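Local coordinates for protein probable manganase-dependent inorganic pyrophosphatase (Clostridium perfringens, PDB 3L2B) that probably hydrolyses inorganic pyrophosphate as a manganese-dependent family II enzyme and, through its regulatory CBS domains, binds the activator diadenosine tetraphosphate, at residues A[197-202]-A[220-225]; A[15-20]-A[40-45]; A[52-57]-A[188-193]. One frame throughout, in Å; residues are numbered along the deposited sequence.

Contact 1 (A[197-202]-A[220-225]). With B4P (bis(adenosine)-5'-tetraphosphate), chain C.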
loop_
_atom_site.group_PDB
_atom_site.type_symbol
_atom_site.label_atom_id
_atom_site.label_comp_id
_atom_site.label_asym_id
_atom_site.label_seq_id
_atom_site.Cartn_x
_atom_site.Cartn_y
_atom_site.Cartn_z
ATOM N N VAL A 197 -15.241 -15.840 10.322
ATOM C CA VAL A 197 -15.948 -17.108 10.385
ATOM C C VAL A 197 -14.937 -18.236 10.488
ATOM O O VAL A 197 -14.135 -18.460 9.587
ATOM C CB VAL A 197 -16.866 -17.299 9.160
ATOM C CG1 VAL A 197 -17.618 -18.613 9.256
ATOM C CG2 VAL A 197 -17.838 -16.104 9.027
ATOM N N ALA A 198 -14.979 -18.918 11.630
ATOM C CA ALA A 198 -14.103 -20.043 11.933
ATOM C C ALA A 198 -14.940 -21.273 12.119
ATOM O O ALA A 198 -16.124 -21.185 12.384
ATOM C CB ALA A 198 -13.334 -19.770 13.196
ATOM N N VAL A 199 -14.303 -22.424 11.998
ATOM C CA VAL A 199 -14.946 -23.689 12.296
ATOM C C VAL A 199 -14.153 -24.429 13.371
ATOM O O VAL A 199 -12.960 -24.202 13.558
ATOM C CB VAL A 199 -15.114 -24.555 11.034
ATOM C CG1 VAL A 199 -15.827 -23.774 9.961
ATOM C CG2 VAL A 199 -13.791 -25.035 10.518
ATOM N N SER A 200 -14.843 -25.276 14.113
ATOM C CA SER A 200 -14.198 -26.098 15.148
ATOM C C SER A 200 -13.951 -27.521 14.669
ATOM O O SER A 200 -14.745 -28.088 13.945
ATOM C CB SER A 200 -15.034 -26.139 16.442
ATOM O OG SER A 200 -15.133 -24.854 17.037
ATOM N N THR A 201 -12.838 -28.087 15.112
ATOM C CA THR A 201 -12.500 -29.491 14.840
ATOM C C THR A 201 -13.681 -30.435 15.074
ATOM O O THR A 201 -13.874 -31.418 14.353
ATOM C CB THR A 201 -11.348 -29.984 15.743
ATOM O OG1 THR A 201 -11.604 -29.578 17.083
ATOM C CG2 THR A 201 -9.996 -29.438 15.304
ATOM N N ASP A 202 -14.470 -30.156 16.103
ATOM C CA ASP A 202 -15.560 -31.078 16.438
ATOM C C ASP A 202 -16.886 -30.686 15.790
ATOM O O ASP A 202 -17.889 -31.367 15.972
ATOM C CB ASP A 202 -15.674 -31.332 17.955
ATOM C CG ASP A 202 -15.855 -30.079 18.764
ATOM O OD1 ASP A 202 -15.802 -28.963 18.197
ATOM O OD2 ASP A 202 -16.043 -30.211 19.993
ATOM N N TYR A 220 -11.305 -21.281 5.718
ATOM C CA TYR A 220 -11.805 -21.057 7.076
ATOM C C TYR A 220 -10.835 -21.537 8.175
ATOM O O TYR A 220 -10.365 -22.667 8.164
ATOM C CB TYR A 220 -13.166 -21.741 7.241
ATOM C CG TYR A 220 -14.240 -21.212 6.310
ATOM C CD1 TYR A 220 -15.196 -20.312 6.754
ATOM C CD2 TYR A 220 -14.300 -21.632 4.983
ATOM C CE1 TYR A 220 -16.179 -19.845 5.906
ATOM C CE2 TYR A 220 -15.270 -21.160 4.121
ATOM C CZ TYR A 220 -16.213 -20.268 4.583
ATOM O OH TYR A 220 -17.168 -19.794 3.708
ATOM N N PRO A 221 -10.520 -20.668 9.132
ATOM C CA PRO A 221 -9.623 -21.181 10.164
ATOM C C PRO A 221 -10.303 -22.218 11.036
ATOM O O PRO A 221 -11.493 -22.146 11.293
ATOM C CB PRO A 221 -9.230 -19.934 10.951
ATOM C CG PRO A 221 -10.197 -18.835 10.500
ATOM C CD PRO A 221 -10.619 -19.198 9.137
ATOM N N VAL A 222 -9.532 -23.214 11.418
ATOM C CA VAL A 222 -10.017 -24.317 12.229
ATOM C C VAL A 222 -9.430 -24.189 13.612
ATOM O O VAL A 222 -8.210 -24.069 13.777
ATOM C CB VAL A 222 -9.586 -25.665 11.646
ATOM C CG1 VAL A 222 -9.955 -26.787 12.592
ATOM C CG2 VAL A 222 -10.203 -25.848 10.226
ATOM N N ILE A 223 -10.322 -24.184 14.594
ATOM C CA ILE A 223 -9.938 -24.133 16.001
ATOM C C ILE A 223 -10.348 -25.461 16.668
ATOM O O ILE A 223 -11.312 -26.098 16.268
ATOM C CB ILE A 223 -10.566 -22.906 16.764
ATOM C CG1 ILE A 223 -12.098 -22.995 16.821
ATOM C CG2 ILE A 223 -10.144 -21.566 16.131
ATOM C CD1 ILE A 223 -12.762 -21.782 17.538
ATOM N N ASP A 224 -9.594 -25.892 17.669
ATOM C CA ASP A 224 -9.926 -27.146 18.339
ATOM C C ASP A 224 -10.955 -26.952 19.455
ATOM O O ASP A 224 -11.531 -25.858 19.627
ATOM C CB ASP A 224 -8.666 -27.897 18.826
ATOM C CG ASP A 224 -7.984 -27.227 20.001
ATOM O OD1 ASP A 224 -8.615 -26.392 20.680
ATOM O OD2 ASP A 224 -6.789 -27.512 20.212
ATOM N N GLU A 225 -11.175 -28.037 20.201
ATOM C CA GLU A 225 -12.217 -28.112 21.237
ATOM C C GLU A 225 -11.828 -27.339 22.494
ATOM O O GLU A 225 -12.600 -27.258 23.457
ATOM C CB GLU A 225 -12.541 -29.572 21.585
ATOM C CG GLU A 225 -11.453 -30.325 22.403
ATOM C CD GLU A 225 -10.288 -30.872 21.552
ATOM O OE1 GLU A 225 -10.435 -31.001 20.306
ATOM O OE2 GLU A 225 -9.220 -31.161 22.146
HETATM P PA B4P C . -12.407 -14.773 -0.094
HETATM O O1A B4P C . -13.754 -14.597 -0.641
HETATM O O2A B4P C . -12.187 -16.138 0.698
HETATM O O3A B4P C . -11.421 -14.533 -1.311
HETATM P PB B4P C . -9.902 -14.992 -1.478
HETATM O O1B B4P C . -9.805 -16.449 -1.661
HETATM O O2B B4P C . -9.010 -14.418 -0.290
HETATM O O3B B4P C . -9.563 -14.194 -2.826
HETATM P PG B4P C . -9.816 -14.813 -4.283
HETATM O O1G B4P C . -11.136 -15.484 -4.281
HETATM O O2G B4P C . -9.591 -13.750 -5.437
HETATM O O3G B4P C . -8.611 -15.851 -4.459
HETATM P PD B4P C . -8.384 -16.576 -5.880
HETATM O O1D B4P C . -7.745 -17.886 -5.674
HETATM O O2D B4P C . -9.767 -16.650 -6.695
HETATM O O5E B4P C . -12.178 -13.603 0.965
HETATM C C5E B4P C . -11.996 -12.260 0.513
HETATM C C4E B4P C . -11.555 -11.437 1.717
HETATM O O4E B4P C . -12.470 -11.632 2.787
HETATM C C3E B4P C . -10.217 -11.910 2.238
HETATM O O3E B4P C . -9.206 -11.070 1.750
HETATM C C2E B4P C . -10.327 -11.867 3.740
HETATM O O2E B4P C . -9.889 -10.615 4.233
HETATM C C1E B4P C . -11.800 -11.998 4.024
HETATM N N9A B4P C . -12.037 -13.384 4.505
HETATM C C8A B4P C . -11.558 -14.522 3.942
HETATM N N7A B4P C . -11.944 -15.624 4.651
HETATM C C5A B4P C . -12.685 -15.202 5.682
HETATM C C6A B4P C . -13.392 -15.823 6.803
HETATM N N6A B4P C . -13.405 -17.149 6.962
HETATM N N1A B4P C . -14.032 -15.024 7.686
HETATM C C2A B4P C . -14.042 -13.687 7.535
HETATM N N3A B4P C . -13.409 -13.059 6.543
HETATM C C4A B4P C . -12.722 -13.729 5.595
HETATM O O5F B4P C . -7.383 -15.559 -6.576
HETATM C C5F B4P C . -6.138 -15.290 -5.957
HETATM C C4F B4P C . -5.409 -14.280 -6.804
HETATM O O4F B4P C . -5.088 -14.876 -8.066
HETATM C C3F B4P C . -6.277 -13.070 -7.065
HETATM O O3F B4P C . -5.932 -12.000 -6.182
HETATM C C2F B4P C . -5.974 -12.717 -8.514
HETATM O O2F B4P C . -4.911 -11.788 -8.484
HETATM C C1F B4P C . -5.529 -14.038 -9.142
HETATM N N9B B4P C . -6.683 -14.576 -9.893
HETATM C C8B B4P C . -7.976 -14.586 -9.516
HETATM N N7B B4P C . -8.751 -15.120 -10.491
HETATM C C5B B4P C . -7.961 -15.455 -11.515
HETATM C C6B B4P C . -8.145 -16.056 -12.850
HETATM N N6B B4P C . -9.365 -16.420 -13.286
HETATM N N1B B4P C . -7.057 -16.228 -13.611
HETATM C C2B B4P C . -5.833 -15.876 -13.195
HETATM N N3B B4P C . -5.593 -15.311 -12.003
HETATM C C4B B4P C . -6.602 -15.081 -11.127
#
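Y220, its CG beside the backbone N (chi1 -61°), lays its ring alongside V197, with CE1 3.8 Å from V197 CG1 and V197 O at the ring edge; T215 holds its hydroxyl. P221 supplies the first rung: its O accepts from V199 N at 2.9 Å, nearly along the C=O axis (170° at the hydrogen). V222 pairs in parallel with V199, their CG2 atoms 3.7 Å apart, and its CG1 meets T201 CG2 where the two side chains cross at about a right angle. I223 bonds twice, its N to V199 O at 2.8 Å and its O to T201 N at 2.8 Å, and on the sheet face opposite V199 and V222 its CG1 lies against S200 OG. D224 gives its carboxylate to N226 and K228, while E225 CB packs against D202 OD2. Three nearly straight rungs thus join the two strands of a beta-alpha-beta unit of the CBS fold: strand 199-200, helix 205-215 and strand 219-223. Beyond the ladder, V197 N donates to B4P N1A at 3.0 Å (174°) and V197 O accepts from B4P N6A at 3.0 Å. This donor-acceptor pair matches the Watson-Crick edge of adenine, so the backbone itself reads the base.

Contact 2 (A[15-20]-A[40-45])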
loop_
_atom_site.group_PDB
_atom_site.type_symbol
_atom_site.label_atom_id
_atom_site.label_comp_id
_atom_site.label_asym_id
_atom_site.label_seq_id
_atom_site.Cartn_x
_atom_site.Cartn_y
_atom_site.Cartn_z
ATOM N N ASP A 15 -5.029 -27.608 6.138
ATOM C CA ASP A 15 -3.764 -26.900 6.058
ATOM C C ASP A 15 -3.356 -26.490 7.455
ATOM O O ASP A 15 -4.021 -25.674 8.107
ATOM C CB ASP A 15 -3.875 -25.649 5.184
ATOM C CG ASP A 15 -4.502 -25.923 3.835
ATOM O OD1 ASP A 15 -4.125 -26.904 3.162
ATOM O OD2 ASP A 15 -5.381 -25.136 3.443
ATOM N N LYS A 16 -2.258 -27.066 7.916
ATOM C CA LYS A 16 -1.660 -26.627 9.154
ATOM C C LYS A 16 -0.936 -25.358 8.802
ATOM O O LYS A 16 -0.047 -25.355 7.967
ATOM C CB LYS A 16 -0.693 -27.663 9.717
ATOM C CG LYS A 16 -1.312 -29.024 9.952
ATOM C CD LYS A 16 -2.437 -28.985 10.993
ATOM C CE LYS A 16 -3.242 -30.296 10.992
ATOM N NZ LYS A 16 -2.400 -31.524 10.767
ATOM N N ILE A 17 -1.362 -24.258 9.385
ATOM C CA ILE A 17 -0.662 -22.989 9.184
ATOM C C ILE A 17 -0.263 -22.517 10.538
ATOM O O ILE A 17 -1.112 -22.414 11.419
ATOM C CB ILE A 17 -1.559 -21.874 8.611
ATOM C CG1 ILE A 17 -2.531 -22.384 7.541
ATOM C CG2 ILE A 17 -0.695 -20.715 8.082
ATOM C CD1 ILE A 17 -3.567 -21.329 7.184
ATOM N N ALA A 18 1.015 -22.232 10.709
ATOM C CA ALA A 18 1.476 -21.582 11.937
ATOM C C ALA A 18 0.953 -20.144 11.934
ATOM O O ALA A 18 1.233 -19.398 11.012
ATOM C CB ALA A 18 3.020 -21.599 12.036
ATOM N N PRO A 19 0.155 -19.773 12.939
ATOM C CA PRO A 19 -0.433 -18.418 12.968
ATOM C C PRO A 19 0.537 -17.325 13.325
ATOM O O PRO A 19 1.542 -17.570 13.955
ATOM C CB PRO A 19 -1.511 -18.508 14.048
ATOM C CG PRO A 19 -1.176 -19.731 14.857
ATOM C CD PRO A 19 -0.332 -20.634 14.033
ATOM N N LEU A 20 0.206 -16.117 12.897
ATOM C CA LEU A 20 0.972 -14.930 13.247
ATOM C C LEU A 20 0.653 -14.444 14.656
ATOM O O LEU A 20 -0.499 -14.451 15.102
ATOM C CB LEU A 20 0.647 -13.799 12.267
ATOM C CG LEU A 20 1.039 -14.065 10.818
ATOM C CD1 LEU A 20 0.658 -12.902 9.957
ATOM C CD2 LEU A 20 2.550 -14.352 10.705
ATOM N N SER A 40 -4.448 -15.798 2.806
ATOM C CA SER A 40 -4.729 -15.332 4.163
ATOM C C SER A 40 -3.994 -16.174 5.179
ATOM O O SER A 40 -3.435 -17.238 4.862
ATOM C CB SER A 40 -6.208 -15.362 4.453
ATOM O OG SER A 40 -6.623 -16.700 4.517
ATOM N N ILE A 41 -3.971 -15.660 6.402
ATOM C CA ILE A 41 -3.211 -16.283 7.479
ATOM C C ILE A 41 -3.792 -15.892 8.824
ATOM O O ILE A 41 -4.072 -14.720 9.080
ATOM C CB ILE A 41 -1.714 -15.928 7.410
ATOM C CG1 ILE A 41 -0.900 -16.803 8.373
ATOM C CG2 ILE A 41 -1.507 -14.454 7.693
ATOM C CD1 ILE A 41 0.605 -16.533 8.340
ATOM N N PRO A 42 -4.037 -16.885 9.680
ATOM C CA PRO A 42 -4.629 -16.595 10.990
ATOM C C PRO A 42 -3.682 -15.879 11.962
ATOM O O PRO A 42 -2.465 -16.035 11.930
ATOM C CB PRO A 42 -5.028 -17.978 11.500
ATOM C CG PRO A 42 -4.084 -18.925 10.796
ATOM C CD PRO A 42 -3.804 -18.324 9.462
ATOM N N VAL A 43 -4.278 -15.052 12.791
ATOM C CA VAL A 43 -3.564 -14.345 13.830
ATOM C C VAL A 43 -4.044 -14.891 15.181
ATOM O O VAL A 43 -5.250 -15.024 15.417
ATOM C CB VAL A 43 -3.833 -12.844 13.769
ATOM C CG1 VAL A 43 -2.987 -12.110 14.801
ATOM C CG2 VAL A 43 -3.600 -12.300 12.329
ATOM N N ALA A 44 -3.088 -15.220 16.044
ATOM C CA ALA A 44 -3.384 -15.864 17.350
ATOM C C ALA A 44 -2.553 -15.307 18.483
ATOM O O ALA A 44 -1.413 -14.906 18.284
ATOM C CB ALA A 44 -3.157 -17.372 17.267
ATOM N N ASP A 45 -3.136 -15.321 19.681
ATOM C CA ASP A 45 -2.450 -14.852 20.890
ATOM C C ASP A 45 -1.419 -15.847 21.391
ATOM O O ASP A 45 -1.142 -16.864 20.763
ATOM C CB ASP A 45 -3.436 -14.450 22.012
ATOM C CG ASP A 45 -4.149 -15.629 22.659
ATOM O OD1 ASP A 45 -3.729 -16.796 22.536
ATOM O OD2 ASP A 45 -5.181 -15.361 23.290
#
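A short backbone bridge, flanked by apolar side chains, joins the loop 15-20, which precedes helix 26-35, to strand 40-44, which follows it, within the first CBS domain. The position of the loop is consistent with that of the short first strand of a CBS domain; its backbone is extended but makes only a single bridge, L20 with V43, and the touching parts run 62° apart. Two hydrogen bonds define it. L20 N donates to P42 O at 2.8 Å, in the carbonyl plane and moderately bent (155° at the hydrogen). L20 O receives A44 N at 2.9 Å, nearly along its C=O axis (169°).

Around this link the side chains of L20 and I41 cross at about a right angle. L20, with CG beside its backbone N, puts CD1 3.5 Å from I41 CG2, tighter than usual van der Waals contact, and its CG 3.5 Å from I41 CD1. I41 CB points toward the loop, and CG1, anti to the backbone N, lies 3.9 Å from I17 CG2. I17 CD1 reaches P42 CD at 3.8 Å, and P19 CB packs on A44 CB at 3.8 Å. A29 and I32 of helix 26-35 also cover L20, so this leucine sits between helix and strand.

P42 has no N-H, and the strand offers the loop P42 O and A44 N, while I41 and V43 turn their backbone bonds to strand 50-55. Both edges of strand 40-44 are therefore engaged. Since the side chains that touch are all aliphatic or proline, the polar part of the contact is confined to two backbone bonds, and the side chains meet by hydrocarbon packing without charged groups.

Contact 3 (A[52-57]-A[188-193]). With B4P (bis(adenosine)-5'-tetraphosphate), chain C.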
loop_
_atom_site.group_PDB
_atom_site.type_symbol
_atom_site.label_atom_id
_atom_site.label_comp_id
_atom_site.label_asym_id
_atom_site.label_seq_id
_atom_site.Cartn_x
_atom_site.Cartn_y
_atom_site.Cartn_z
ATOM N N GLY A 52 -7.838 -13.238 15.022
ATOM C CA GLY A 52 -8.345 -12.785 13.721
ATOM C C GLY A 52 -7.633 -13.395 12.525
ATOM O O GLY A 52 -6.971 -14.441 12.616
ATOM N N MET A 53 -7.765 -12.706 11.399
ATOM C CA MET A 53 -7.210 -13.158 10.124
ATOM C C MET A 53 -6.712 -11.997 9.239
ATOM O O MET A 53 -7.344 -10.942 9.145
ATOM C CB MET A 53 -8.257 -13.964 9.365
ATOM C CG MET A 53 -7.750 -14.535 8.050
ATOM S SD MET A 53 -9.122 -14.983 6.940
ATOM C CE MET A 53 -9.130 -16.779 7.093
ATOM N N LEU A 54 -5.554 -12.236 8.634
ATOM C CA LEU A 54 -4.926 -11.311 7.716
ATOM C C LEU A 54 -5.065 -11.768 6.246
ATOM O O LEU A 54 -4.726 -12.879 5.889
ATOM C CB LEU A 54 -3.441 -11.159 8.042
ATOM C CG LEU A 54 -2.854 -9.933 7.320
ATOM C CD1 LEU A 54 -3.405 -8.646 7.931
ATOM C CD2 LEU A 54 -1.318 -9.962 7.290
ATOM N N SER A 55 -5.575 -10.888 5.412
ATOM C CA SER A 55 -5.560 -11.134 3.955
ATOM C C SER A 55 -4.988 -9.941 3.213
ATOM O O SER A 55 -4.792 -8.855 3.786
ATOM C CB SER A 55 -6.966 -11.302 3.455
ATOM O OG SER A 55 -7.515 -10.005 3.306
ATOM N N THR A 56 -4.816 -10.101 1.909
ATOM C CA THR A 56 -4.391 -8.952 1.092
ATOM C C THR A 56 -5.494 -7.903 0.946
ATOM O O THR A 56 -5.192 -6.784 0.612
ATOM C CB THR A 56 -3.866 -9.333 -0.292
ATOM O OG1 THR A 56 -4.925 -9.883 -1.069
ATOM C CG2 THR A 56 -2.708 -10.335 -0.178
ATOM N N SER A 57 -6.744 -8.258 1.234
ATOM C CA SER A 57 -7.833 -7.276 1.293
ATOM C C SER A 57 -7.697 -6.298 2.466
ATOM O O SER A 57 -7.917 -5.100 2.313
ATOM C CB SER A 57 -9.183 -7.970 1.356
ATOM O OG SER A 57 -9.437 -8.532 2.634
ATOM N N ASP A 188 -2.595 -6.934 14.023
ATOM C CA ASP A 188 -3.858 -6.871 14.787
ATOM C C ASP A 188 -4.567 -5.544 14.642
ATOM O O ASP A 188 -5.745 -5.434 14.965
ATOM C CB ASP A 188 -3.704 -7.258 16.273
ATOM C CG ASP A 188 -3.008 -6.191 17.106
ATOM O OD1 ASP A 188 -3.107 -6.262 18.330
ATOM O OD2 ASP A 188 -2.316 -5.321 16.548
ATOM N N TYR A 189 -3.879 -4.537 14.113
ATOM C CA TYR A 189 -4.584 -3.296 13.780
ATOM C C TYR A 189 -5.372 -3.444 12.493
ATOM O O TYR A 189 -6.380 -2.787 12.295
ATOM C CB TYR A 189 -3.636 -2.130 13.616
ATOM C CG TYR A 189 -4.341 -0.795 13.379
ATOM C CD1 TYR A 189 -5.122 -0.218 14.367
ATOM C CD2 TYR A 189 -4.217 -0.120 12.169
ATOM C CE1 TYR A 189 -5.743 1.032 14.171
ATOM C CE2 TYR A 189 -4.852 1.124 11.950
ATOM C CZ TYR A 189 -5.604 1.697 12.956
ATOM O OH TYR A 189 -6.221 2.921 12.755
ATOM N N VAL A 190 -4.900 -4.344 11.649
ATOM C CA VAL A 190 -5.332 -4.420 10.233
ATOM C C VAL A 190 -6.236 -5.618 9.933
ATOM O O VAL A 190 -7.106 -5.583 9.087
ATOM C CB VAL A 190 -4.072 -4.456 9.333
ATOM C CG1 VAL A 190 -4.350 -5.104 7.979
ATOM C CG2 VAL A 190 -3.551 -3.061 9.160
ATOM N N MET A 191 -6.022 -6.678 10.683
ATOM C CA MET A 191 -6.670 -7.958 10.441
ATOM C C MET A 191 -8.175 -7.866 10.601
ATOM O O MET A 191 -8.700 -7.033 11.329
ATOM C CB MET A 191 -6.103 -9.024 11.403
ATOM C CG MET A 191 -6.606 -8.877 12.846
ATOM S SD MET A 191 -5.682 -9.845 14.071
ATOM C CE MET A 191 -6.571 -9.228 15.510
ATOM N N THR A 192 -8.860 -8.759 9.912
ATOM C CA THR A 192 -10.289 -8.994 10.157
ATOM C C THR A 192 -10.462 -9.588 11.564
ATOM O O THR A 192 -9.883 -10.618 11.871
ATOM C CB THR A 192 -10.899 -9.981 9.089
ATOM O OG1 THR A 192 -10.614 -9.513 7.756
ATOM C CG2 THR A 192 -12.423 -10.138 9.283
ATOM N N LYS A 193 -11.228 -8.908 12.413
ATOM C CA LYS A 193 -11.534 -9.389 13.773
ATOM C C LYS A 193 -12.992 -9.785 13.861
ATOM O O LYS A 193 -13.344 -10.943 14.096
ATOM C CB LYS A 193 -11.255 -8.307 14.816
ATOM C CG LYS A 193 -9.780 -7.984 14.998
ATOM C CD LYS A 193 -9.555 -6.690 15.755
ATOM C CE LYS A 193 -9.677 -5.451 14.828
ATOM N NZ LYS A 193 -8.571 -5.296 13.780
HETATM P PA B4P C . -12.407 -14.773 -0.094
HETATM O O1A B4P C . -13.754 -14.597 -0.641
HETATM O O2A B4P C . -12.187 -16.138 0.698
HETATM O O3A B4P C . -11.421 -14.533 -1.311
HETATM P PB B4P C . -9.902 -14.992 -1.478
HETATM O O1B B4P C . -9.805 -16.449 -1.661
HETATM O O2B B4P C . -9.010 -14.418 -0.290
HETATM O O3B B4P C . -9.563 -14.194 -2.826
HETATM P PG B4P C . -9.816 -14.813 -4.283
HETATM O O1G B4P C . -11.136 -15.484 -4.281
HETATM O O2G B4P C . -9.591 -13.750 -5.437
HETATM O O3G B4P C . -8.611 -15.851 -4.459
HETATM P PD B4P C . -8.384 -16.576 -5.880
HETATM O O1D B4P C . -7.745 -17.886 -5.674
HETATM O O2D B4P C . -9.767 -16.650 -6.695
HETATM O O5E B4P C . -12.178 -13.603 0.965
HETATM C C5E B4P C . -11.996 -12.260 0.513
HETATM C C4E B4P C . -11.555 -11.437 1.717
HETATM O O4E B4P C . -12.470 -11.632 2.787
HETATM C C3E B4P C . -10.217 -11.910 2.238
HETATM O O3E B4P C . -9.206 -11.070 1.750
HETATM C C2E B4P C . -10.327 -11.867 3.740
HETATM O O2E B4P C . -9.889 -10.615 4.233
HETATM C C1E B4P C . -11.800 -11.998 4.024
HETATM N N9A B4P C . -12.037 -13.384 4.505
HETATM C C8A B4P C . -11.558 -14.522 3.942
HETATM N N7A B4P C . -11.944 -15.624 4.651
HETATM C C5A B4P C . -12.685 -15.202 5.682
HETATM C C6A B4P C . -13.392 -15.823 6.803
HETATM N N6A B4P C . -13.405 -17.149 6.962
HETATM N N1A B4P C . -14.032 -15.024 7.686
HETATM C C2A B4P C . -14.042 -13.687 7.535
HETATM N N3A B4P C . -13.409 -13.059 6.543
HETATM C C4A B4P C . -12.722 -13.729 5.595
HETATM O O5F B4P C . -7.383 -15.559 -6.576
HETATM C C5F B4P C . -6.138 -15.290 -5.957
HETATM C C4F B4P C . -5.409 -14.280 -6.804
HETATM O O4F B4P C . -5.088 -14.876 -8.066
HETATM C C3F B4P C . -6.277 -13.070 -7.065
HETATM O O3F B4P C . -5.932 -12.000 -6.182
HETATM C C2F B4P C . -5.974 -12.717 -8.514
HETATM O O2F B4P C . -4.911 -11.788 -8.484
HETATM C C1F B4P C . -5.529 -14.038 -9.142
HETATM N N9B B4P C . -6.683 -14.576 -9.893
HETATM C C8B B4P C . -7.976 -14.586 -9.516
HETATM N N7B B4P C . -8.751 -15.120 -10.491
HETATM C C5B B4P C . -7.961 -15.455 -11.515
HETATM C C6B B4P C . -8.145 -16.056 -12.850
HETATM N N6B B4P C . -9.365 -16.420 -13.286
HETATM N N1B B4P C . -7.057 -16.228 -13.611
HETATM C C2B B4P C . -5.833 -15.876 -13.195
HETATM N N3B B4P C . -5.593 -15.311 -12.003
HETATM C C4B B4P C . -6.602 -15.081 -11.127
HETATM O O HOH W 1 -8.782 -11.023 6.414
#
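M53 and T192 exchange two backbone hydrogen bonds, M53 N to T192 O at 3.0 Å (155° at the hydrogen) and T192 N to M53 O at 2.8 Å (136°, more bent). They form a single antiparallel hydrogen-bonded pair linking strand 50-55 of the first CBS domain to segment 188-193 of the second. M53 O carries a further bond, from a water 3.1 Å away. That water also bonds to T192 OG1 at 2.7 Å and to the ribose oxygen B4P O2E at 2.5 Å, so the bridge reaches the bound nucleotide; T192 OG1 is also hydrogen-bonded by N58 ND2, its strongest polar partner. S55 is the N-cap of helix 56-64: its OG accepts a weak bond from S57 N and a hydrogen bond from S57 OG, and both hydroxyls lie beside the ribose oxygens O2E and O3E. K193 folds its chain back, and NZ donates to the carbonyls of D188 and M191, closing 188-193 on itself.

With CG anti to its backbone N and chi2 extended, M53 places SD 3.7 Å from N7A of the B4P adenine, and the bend at chi3 (-104°) sets CE, also near the base. G52, with no side chain, lets T192 O approach its CA to 3.2 Å, and M191 SD lies over the same CA. The tip of L54, CD1, meets V190 CG1 at 3.7 Å, the two side chains crossing obliquely.

How the contacts relate
Contact 2 closes first along the chain, then contact 3, then contact 1; their centres lie about 11 Å (2 to 3), 12 Å (1 to 2) and 17 Å (1 to 3) apart. Contacts 2 and 3 share the antiparallel sheet of strands 40-44 and 50-55, joined by probable hydrogen bonds from V43 N to G52 O and from I41 N to L54 O, while V43 CB packs on M191 SD. Contact 1 belongs to the sheet of the second CBS domain and touches contact 3 where P221 CD meets M53 CE. Contacts 1 and 3 both meet B4P, so one adenosine lies against both CBS domains, while S55, S57 and K39 of the second subunit also bond the ligand, placing it at the subunit interface.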